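Local coordinates for protein CCMAN5 (Cellulosimicrobium cellulans, PDB 2XSG) that probably hydrolyses alpha-mannosidic linkages as a calcium-containing family 92 glycoside hydrolase, an activity useful for exposing mannose-6-phosphate on yeast-made glycoproteins, at residues T645-L650 and P657-D662. Sequence-based numbering, arbitrary orientation.
With CA (calcium ion), chain C.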
# COMPACT_ATOMS: atom_id res chain seq x y z
N THR A 645 15.23 -17.93 3.01
CA THR A 645 15.14 -17.13 1.80
C THR A 645 15.10 -15.66 2.19
O THR A 645 14.79 -15.33 3.34
CB THR A 645 13.86 -17.51 1.00
OG1 THR A 645 13.77 -16.72 -0.18
CG2 THR A 645 12.59 -17.32 1.85
N LYS A 646 15.45 -14.78 1.24
CA LYS A 646 15.29 -13.34 1.45
C LYS A 646 13.81 -13.02 1.37
O LYS A 646 13.10 -13.54 0.51
CB LYS A 646 16.02 -12.52 0.39
CG LYS A 646 17.52 -12.67 0.33
CD LYS A 646 18.10 -11.54 -0.53
CE LYS A 646 19.43 -11.03 0.01
NZ LYS A 646 20.04 -10.07 -0.98
N VAL A 647 13.36 -12.14 2.25
CA VAL A 647 11.96 -11.73 2.30
C VAL A 647 11.73 -10.71 1.19
O VAL A 647 10.71 -10.73 0.51
CB VAL A 647 11.60 -11.19 3.71
CG1 VAL A 647 10.27 -10.42 3.72
CG2 VAL A 647 11.55 -12.34 4.70
N TYR A 648 12.71 -9.83 1.02
CA TYR A 648 12.69 -8.79 0.01
C TYR A 648 13.80 -9.04 -1.01
O TYR A 648 14.96 -9.17 -0.62
CB TYR A 648 12.97 -7.44 0.68
CG TYR A 648 11.84 -6.90 1.52
CD1 TYR A 648 11.68 -7.31 2.84
CD2 TYR A 648 10.97 -5.94 1.01
CE1 TYR A 648 10.63 -6.82 3.63
CE2 TYR A 648 9.93 -5.41 1.80
CZ TYR A 648 9.77 -5.86 3.10
OH TYR A 648 8.76 -5.35 3.88
N ARG A 649 13.43 -9.10 -2.30
CA ARG A 649 14.41 -9.28 -3.40
C ARG A 649 14.30 -8.15 -4.42
O ARG A 649 13.20 -7.66 -4.67
CB ARG A 649 14.19 -10.60 -4.18
CG ARG A 649 14.00 -11.85 -3.33
CD ARG A 649 14.52 -13.13 -3.99
NE ARG A 649 15.37 -13.80 -3.00
CZ ARG A 649 15.64 -15.10 -2.95
NH1 ARG A 649 15.12 -15.94 -3.85
NH2 ARG A 649 16.43 -15.58 -1.98
N LEU A 650 15.43 -7.76 -5.03
CA LEU A 650 15.36 -6.88 -6.19
C LEU A 650 15.15 -7.77 -7.41
O LEU A 650 16.08 -8.04 -8.18
CB LEU A 650 16.61 -5.99 -6.34
CG LEU A 650 16.43 -4.80 -7.29
CD1 LEU A 650 15.59 -3.68 -6.66
CD2 LEU A 650 17.78 -4.24 -7.75
N PRO A 657 6.26 -15.46 -1.65
CA PRO A 657 4.98 -15.82 -2.27
C PRO A 657 3.84 -15.56 -1.26
O PRO A 657 4.02 -15.82 -0.07
CB PRO A 657 5.14 -17.32 -2.55
CG PRO A 657 6.25 -17.77 -1.59
CD PRO A 657 7.17 -16.62 -1.51
N THR A 658 2.69 -15.08 -1.76
CA THR A 658 1.51 -14.63 -0.98
C THR A 658 1.66 -13.28 -0.25
O THR A 658 0.69 -12.75 0.30
CB THR A 658 1.03 -15.64 0.10
OG1 THR A 658 1.94 -15.58 1.21
CG2 THR A 658 0.88 -17.06 -0.43
N MET A 659 2.88 -12.76 -0.19
CA MET A 659 3.14 -11.56 0.58
C MET A 659 2.77 -10.30 -0.21
O MET A 659 3.60 -9.73 -0.90
CB MET A 659 4.61 -11.53 1.01
CG MET A 659 5.05 -10.27 1.77
SD MET A 659 6.77 -10.48 2.24
CE MET A 659 7.14 -8.85 2.89
N ASP A 660 1.50 -9.91 -0.15
CA ASP A 660 1.03 -8.74 -0.90
C ASP A 660 1.61 -7.50 -0.26
O ASP A 660 1.78 -7.46 0.95
CB ASP A 660 -0.50 -8.68 -0.87
CG ASP A 660 -1.14 -9.83 -1.62
OD1 ASP A 660 -0.50 -10.34 -2.57
OD2 ASP A 660 -2.27 -10.24 -1.25
N ASN A 661 1.97 -6.51 -1.07
CA ASN A 661 2.51 -5.25 -0.54
C ASN A 661 1.44 -4.51 0.29
O ASN A 661 1.77 -3.83 1.28
CB ASN A 661 3.00 -4.37 -1.70
CG ASN A 661 4.10 -3.39 -1.29
OD1 ASN A 661 4.22 -3.00 -0.11
ND2 ASN A 661 4.91 -2.97 -2.27
N ASP A 662 0.17 -4.66 -0.10
CA ASP A 662 -0.98 -3.98 0.52
C ASP A 662 -0.84 -2.45 0.52
O ASP A 662 -0.49 -1.84 1.54
CB ASP A 662 -1.25 -4.50 1.94
CG ASP A 662 -1.55 -6.00 1.98
OD1 ASP A 662 -2.45 -6.47 1.24
OD2 ASP A 662 -0.90 -6.71 2.77
CA CA C . -1.30 -8.89 3.92
O HOH W 1 0.94 -9.32 3.04
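The thioether end of M659 reaches across to V647 and Y648, and this one side chain carries the whole meeting of 645-650 with 657-662. With CG anti to the backbone N (chi1 176°) and the chain fully extended beyond it, M659 spans a backbone separation of 9.0 Å between its own CA and that of V647. Its methyl CE settles 3.6 Å from V647 CG1, with SD 3.8 Å from the same methyl group. V647 meets the methionine across its length, at about a right angle, using the branch that lies anti to its own backbone N. Y648 is touched more lightly: M659 CE stands 4.0 Å from Y648 CZ and approaches the ring obliquely. The phenol is fixed from beyond, because OH hydrogen-bonds to the carbonyl of M666 while the ring meets those of Y615, F670 and, edge-to-face, H314. M666, on helix 665-675, also touches M659, and V647 rests on strand 618-623.

This buried, apolar grip contrasts with the flanks of 645-650, where K646 and R649 are partly exposed and make no contact with 657-662. Beyond M659 in sequence, itself the centre of an inverse gamma turn, the chain becomes polar. D660 O accepts a hydrogen bond from a water at 2.9 Å, and that water is itself a calcium ligand. D662 OD2 binds the ion directly at 2.5 Å, so the metal holds this loop both through a carboxylate and through a water-linked backbone carbonyl. M659 thus packs against the chain that leaves strand 638-646 a loop whose far end, with N588 and E589 as further ligands, completes the protein side of the calcium site in the family 92 catalytic domain.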